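Local coordinates for protein octaprenyl-diphosphate synthase (Roseobacter denitrificans, PDB 4JXN) that probably makes all-trans-octaprenyl diphosphate, the precursor of the quinone side chain, by adding five isopentenyl units to farnesyl diphosphate with the help of magnesium, at residues A[128-133]-A[140-145]; A[27-32]-A[75-80]. All coordinates share one frame; numbering follows the deposited sequence. Where two conformers were deposited one is given.

Interaction 1 of 2, residues A[128-133]-A[140-145]; sequences RSFQLM and RVLDIL
M133 faces two leucines of the next helix, and the way it reaches each of them illustrates how a long flexible side chain can fill the seam of a helical hairpin. Its root meets one leucine: CB of M133 is 3.6 Å from CD2 of L142, a methyl branch that also approaches SD of M133 at 4.0 Å. Its sulfur serves the other, lying 3.6 Å from CD1 of L145 and 3.7 Å from CB of L145, so that the thioether runs across this leucine at a slant instead of alongside it. CG of M133 nearly eclipses the backbone N (chi1 -10°), an unfavourable position, whereas the chain beyond CG is extended and carries the sulfur from L142 to the neighbourhood of L145, one turn further along. The CB of L142 does not head for the partner helix, but with CG beside the backbone N and anti to the carbonyl carbon its CD2 end comes nearer to M133. F130 completes the contact more lightly. CD2 of L142 stands at the edge of its ring, near the ring plane and 4.4 Å from CE1 of F130, which makes this an edge contact rather than a stack over a face.

The helices 116-134 and 139-162 follow each other through a short turn and run nearly antiparallel here, at 153°, with segment axes 10.9 Å apart. This helical hairpin belongs to the all-helical fold of the trans-prenyltransferases. It also forms part of the dimer interface: F130 of the second subunit packs on M133 and L142, and its ring meets that of F130 in this chain edge-to-face. The four touching residues are buried, and their wholly apolar contact implies that shape and dispersion, with the polarisable sulfur contributing, hold this seam without directional bonds.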
loop_
_atom_site.group_PDB
_atom_site.type_symbol
_atom_site.label_atom_id
_atom_site.label_comp_id
_atom_site.label_asym_id
_atom_site.label_seq_id
_atom_site.Cartn_x
_atom_site.Cartn_y
_atom_site.Cartn_z
ATOM N N ARG A 128 4.459 -6.454 3.776
ATOM C CA ARG A 128 5.177 -7.729 3.773
ATOM C C ARG A 128 5.897 -7.992 2.445
ATOM O O ARG A 128 7.021 -8.500 2.436
ATOM C CB ARG A 128 4.227 -8.877 4.096
ATOM C CG ARG A 128 3.765 -8.889 5.542
ATOM C CD ARG A 128 4.816 -9.494 6.453
ATOM N NE ARG A 128 4.649 -9.053 7.834
ATOM C CZ ARG A 128 5.259 -9.605 8.880
ATOM N NH1 ARG A 128 6.096 -10.629 8.723
ATOM N NH2 ARG A 128 5.027 -9.125 10.098
ATOM N N SER A 129 5.265 -7.628 1.330
ATOM C CA SER A 129 5.902 -7.766 0.017
ATOM C C SER A 129 7.207 -6.956 -0.059
ATOM O O SER A 129 8.181 -7.376 -0.667
ATOM C CB SER A 129 4.930 -7.350 -1.093
ATOM O OG SER A 129 4.757 -5.945 -1.162
ATOM N N PHE A 130 7.208 -5.808 0.606
ATOM C CA PHE A 130 8.296 -4.841 0.556
ATOM C C PHE A 130 9.496 -5.341 1.362
ATOM O O PHE A 130 10.658 -5.257 0.922
ATOM C CB PHE A 130 7.732 -3.498 1.068
ATOM C CG PHE A 130 8.721 -2.373 1.124
ATOM C CD1 PHE A 130 9.808 -2.310 0.265
ATOM C CD2 PHE A 130 8.527 -1.341 2.034
ATOM C CE1 PHE A 130 10.698 -1.255 0.336
ATOM C CE2 PHE A 130 9.409 -0.280 2.102
ATOM C CZ PHE A 130 10.498 -0.239 1.253
ATOM N N GLN A 131 9.195 -5.881 2.535
ATOM C CA GLN A 131 10.171 -6.578 3.367
ATOM C C GLN A 131 10.911 -7.680 2.619
ATOM O O GLN A 131 12.134 -7.791 2.739
ATOM C CB GLN A 131 9.472 -7.196 4.578
ATOM C CG GLN A 131 9.063 -6.189 5.635
ATOM C CD GLN A 131 8.419 -6.846 6.842
ATOM O OE1 GLN A 131 7.415 -7.564 6.726
ATOM N NE2 GLN A 131 8.995 -6.599 8.013
ATOM N N LEU A 132 10.160 -8.503 1.882
ATOM C CA LEU A 132 10.740 -9.600 1.071
ATOM C C LEU A 132 11.707 -9.124 -0.027
ATOM O O LEU A 132 12.796 -9.684 -0.177
ATOM C CB LEU A 132 9.633 -10.472 0.447
ATOM C CG LEU A 132 8.958 -11.452 1.412
ATOM C CD1 LEU A 132 7.590 -11.908 0.921
ATOM C CD2 LEU A 132 9.863 -12.648 1.651
ATOM N N MET A 133 11.329 -8.092 -0.784
ATOM C CA MET A 133 12.228 -7.597 -1.847
ATOM C C MET A 133 13.494 -6.982 -1.251
ATOM O O MET A 133 14.587 -7.135 -1.803
ATOM C CB MET A 133 11.575 -6.554 -2.772
ATOM C CG MET A 133 10.077 -6.344 -2.640
ATOM S SD MET A 133 9.494 -5.056 -3.769
ATOM C CE MET A 133 7.880 -4.680 -3.071
ATOM N N ARG A 140 18.094 -2.795 -8.031
ATOM C CA ARG A 140 17.520 -2.924 -9.367
ATOM C C ARG A 140 16.117 -3.543 -9.360
ATOM O O ARG A 140 15.210 -3.003 -9.998
ATOM C CB ARG A 140 18.436 -3.749 -10.268
ATOM C CG ARG A 140 18.001 -3.767 -11.726
ATOM C CD ARG A 140 18.960 -3.042 -12.652
ATOM N NE ARG A 140 18.932 -3.664 -13.972
ATOM C CZ ARG A 140 19.553 -4.803 -14.259
ATOM N NH1 ARG A 140 20.260 -5.417 -13.327
ATOM N NH2 ARG A 140 19.478 -5.320 -15.473
ATOM N N VAL A 141 15.930 -4.669 -8.655
ATOM C CA VAL A 141 14.595 -5.325 -8.631
ATOM C C VAL A 141 13.587 -4.479 -7.858
ATOM O O VAL A 141 12.376 -4.531 -8.118
ATOM C CB VAL A 141 14.567 -6.778 -8.049
ATOM C CG1 VAL A 141 15.667 -7.649 -8.644
ATOM C CG2 VAL A 141 14.602 -6.798 -6.530
ATOM N N LEU A 142 14.098 -3.736 -6.881
ATOM C CA LEU A 142 13.283 -2.847 -6.061
ATOM C C LEU A 142 12.791 -1.720 -6.923
ATOM O O LEU A 142 11.612 -1.355 -6.873
ATOM C CB LEU A 142 14.096 -2.294 -4.882
ATOM C CG LEU A 142 14.212 -3.275 -3.711
ATOM C CD1 LEU A 142 15.449 -3.036 -2.854
ATOM C CD2 LEU A 142 12.942 -3.200 -2.870
ATOM N N ASP A 143 13.694 -1.169 -7.729
ATOM C CA ASP A 143 13.297 -0.168 -8.692
ATOM C C ASP A 143 12.211 -0.729 -9.591
ATOM O O ASP A 143 11.190 -0.088 -9.799
ATOM C CB ASP A 143 14.468 0.297 -9.548
ATOM C CG ASP A 143 14.228 1.668 -10.178
ATOM O OD1 ASP A 143 13.898 2.627 -9.443
ATOM O OD2 ASP A 143 14.383 1.792 -11.409
ATOM N N ILE A 144 12.441 -1.929 -10.110
ATOM C CA ILE A 144 11.519 -2.546 -11.062
ATOM C C ILE A 144 10.137 -2.707 -10.431
ATOM O O ILE A 144 9.147 -2.277 -11.002
ATOM C CB ILE A 144 12.092 -3.880 -11.582
ATOM C CG1 ILE A 144 13.287 -3.582 -12.510
ATOM C CG2 ILE A 144 11.028 -4.685 -12.318
ATOM C CD1 ILE A 144 14.130 -4.784 -12.861
ATOM N N LEU A 145 10.089 -3.270 -9.235
ATOM C CA LEU A 145 8.826 -3.464 -8.528
ATOM C C LEU A 145 8.237 -2.168 -7.958
ATOM O O LEU A 145 7.014 -2.082 -7.756
ATOM C CB LEU A 145 8.991 -4.511 -7.413
ATOM C CG LEU A 145 9.056 -5.959 -7.928
ATOM C CD1 LEU A 145 9.569 -6.883 -6.836
ATOM C CD2 LEU A 145 7.706 -6.441 -8.464
#

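Interaction 2 of 2, residues A[27-32]-A[75-80]; sequences STLIRE and FHINLA
A light, largely apolar contact, partly buried, joins the N-terminal helix 9-34 to the beginning of helix 75-94 near the periphery of the subunit. L29 carries it from one side. Its CB points toward the partner helix, and with chi1 at -129°, away from the usual staggered positions, CD2 reaches two successive residues: it lies 4.2 Å from CG2 of I77 and 4.3 Å from CA of N78. The leucine methyl thus faces a backbone carbon as well as the isoleucine branch, both at loose packing distance.

In the all-helical fold of the FPP/GGPP synthase family, the N-terminal helix 9-34 is joined here to helix 75-94 through a few hydrophobic residues. V26, one turn before L29, extends the apolar strip by touching I77 and A80.

The amide of N78 brings a polar note. Its CB starts away from helix 9-34, yet the end of the side chain turns back, leaving OD1 of N78 4.4 Å from CD2 of L29, a loose approach with no bond between them. Beyond the contact, I77 sets CD1 over one face of the H76 ring, 3.7 Å from the ring plane and nearer its rim than its middle.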
loop_
_atom_site.group_PDB
_atom_site.type_symbol
_atom_site.label_atom_id
_atom_site.label_comp_id
_atom_site.label_asym_id
_atom_site.label_seq_id
_atom_site.Cartn_x
_atom_site.Cartn_y
_atom_site.Cartn_z
ATOM N N SER A 27 4.806 -20.772 -1.406
ATOM C CA SER A 27 3.521 -20.802 -0.687
ATOM C C SER A 27 3.697 -21.056 0.809
ATOM O O SER A 27 2.799 -20.768 1.603
ATOM C CB SER A 27 2.579 -21.842 -1.293
ATOM O OG SER A 27 2.269 -21.486 -2.630
ATOM N N THR A 28 4.854 -21.610 1.165
ATOM C CA THR A 28 5.332 -21.652 2.543
ATOM C C THR A 28 5.651 -20.260 3.104
ATOM O O THR A 28 5.330 -19.960 4.253
ATOM C CB THR A 28 6.583 -22.543 2.677
ATOM O OG1 THR A 28 6.490 -23.642 1.763
ATOM C CG2 THR A 28 6.706 -23.078 4.095
ATOM N N LEU A 29 6.282 -19.417 2.286
ATOM C CA LEU A 29 6.656 -18.075 2.706
ATOM C C LEU A 29 5.399 -17.241 2.892
ATOM O O LEU A 29 5.144 -16.741 3.988
ATOM C CB LEU A 29 7.632 -17.429 1.707
ATOM C CG LEU A 29 8.903 -16.828 2.330
ATOM C CD1 LEU A 29 9.652 -17.867 3.160
ATOM C CD2 LEU A 29 9.816 -16.239 1.258
ATOM N N ILE A 30 4.598 -17.143 1.831
ATOM C CA ILE A 30 3.284 -16.500 1.886
ATOM C C ILE A 30 2.545 -16.881 3.179
ATOM O O ILE A 30 2.014 -16.004 3.870
ATOM C CB ILE A 30 2.415 -16.834 0.646
ATOM C CG1 ILE A 30 3.074 -16.294 -0.639
ATOM C CG2 ILE A 30 1.005 -16.258 0.801
ATOM C CD1 ILE A 30 2.437 -16.779 -1.928
ATOM N N ARG A 31 2.533 -18.173 3.513
ATOM C CA ARG A 31 1.919 -18.642 4.759
ATOM C C ARG A 31 2.612 -18.030 5.982
ATOM O O ARG A 31 1.952 -17.385 6.802
ATOM C CB ARG A 31 1.946 -20.174 4.848
ATOM N N GLU A 32 3.934 -18.208 6.077
ATOM C CA GLU A 32 4.730 -17.753 7.242
ATOM C C GLU A 32 4.781 -16.207 7.446
ATOM O O GLU A 32 4.899 -15.728 8.577
ATOM C CB GLU A 32 6.154 -18.357 7.167
ATOM C CG GLU A 32 7.286 -17.436 7.604
ATOM C CD GLU A 32 8.632 -17.899 7.087
ATOM O OE1 GLU A 32 8.875 -19.127 7.094
ATOM O OE2 GLU A 32 9.438 -17.031 6.669
ATOM N N PHE A 75 16.634 -16.048 -3.638
ATOM C CA PHE A 75 15.803 -14.837 -3.631
ATOM C C PHE A 75 14.661 -14.820 -4.651
ATOM O O PHE A 75 13.697 -14.075 -4.478
ATOM C CB PHE A 75 16.688 -13.597 -3.753
ATOM C CG PHE A 75 17.628 -13.416 -2.583
ATOM C CD1 PHE A 75 17.154 -13.491 -1.270
ATOM C CD2 PHE A 75 18.979 -13.173 -2.787
ATOM C CE1 PHE A 75 18.011 -13.329 -0.194
ATOM C CE2 PHE A 75 19.838 -13.011 -1.714
ATOM C CZ PHE A 75 19.354 -13.086 -0.420
ATOM N N HIS A 76 14.764 -15.639 -5.696
ATOM C CA HIS A 76 13.651 -15.868 -6.637
ATOM C C HIS A 76 12.377 -16.298 -5.907
ATOM O O HIS A 76 11.262 -15.939 -6.303
ATOM C CB HIS A 76 14.060 -16.870 -7.729
ATOM C CG HIS A 76 14.416 -18.232 -7.217
ATOM N ND1 HIS A 76 13.887 -19.386 -7.756
ATOM C CD2 HIS A 76 15.240 -18.629 -6.219
ATOM C CE1 HIS A 76 14.374 -20.433 -7.113
ATOM N NE2 HIS A 76 15.195 -20.001 -6.176
ATOM N N ILE A 77 12.567 -17.016 -4.802
ATOM C CA ILE A 77 11.481 -17.380 -3.895
ATOM C C ILE A 77 10.884 -16.142 -3.222
ATOM O O ILE A 77 9.647 -15.966 -3.156
ATOM C CB ILE A 77 11.977 -18.353 -2.794
ATOM C CG1 ILE A 77 12.691 -19.561 -3.405
ATOM C CG2 ILE A 77 10.816 -18.844 -1.937
ATOM C CD1 ILE A 77 11.845 -20.323 -4.411
ATOM N N ASN A 78 11.759 -15.273 -2.721
ATOM C CA ASN A 78 11.289 -14.003 -2.132
ATOM C C ASN A 78 10.478 -13.230 -3.162
ATOM O O ASN A 78 9.352 -12.782 -2.904
ATOM C CB ASN A 78 12.453 -13.124 -1.666
ATOM C CG ASN A 78 13.365 -13.810 -0.656
ATOM O OD1 ASN A 78 13.536 -15.028 -0.667
ATOM N ND2 ASN A 78 13.968 -13.013 0.217
ATOM N N LEU A 79 11.065 -13.084 -4.346
ATOM C CA LEU A 79 10.473 -12.262 -5.389
ATOM C C LEU A 79 9.142 -12.803 -5.894
ATOM O O LEU A 79 8.245 -12.035 -6.204
ATOM C CB LEU A 79 11.460 -12.102 -6.542
ATOM C CG LEU A 79 12.712 -11.321 -6.156
ATOM C CD1 LEU A 79 13.694 -11.274 -7.322
ATOM C CD2 LEU A 79 12.307 -9.931 -5.679
ATOM N N ALA A 80 9.023 -14.121 -5.998
ATOM C CA ALA A 80 7.772 -14.702 -6.450
ATOM C C ALA A 80 6.700 -14.554 -5.366
ATOM O O ALA A 80 5.537 -14.332 -5.676
ATOM C CB ALA A 80 7.965 -16.158 -6.840
#

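How the interactions relate
The two contacts occupy the same flank of the subunit, their centres about 12 Å apart, and both segments of 27-32/75-80 come earlier in the sequence than either segment of interaction 1. They share no helix, but helix 75-94 of interaction 2 is followed in the chain by helix 116-134 of interaction 1, and the two sets of residues touch. CD2 of L132 packs 3.6 Å from CD2 of L29, while L79 meets V141 and L145. Four helices, 9-34, 75-94, 116-134 and 139-162, are therefore linked in one continuous packed region, running from the N-terminal helix to the hairpin that meets the second subunit.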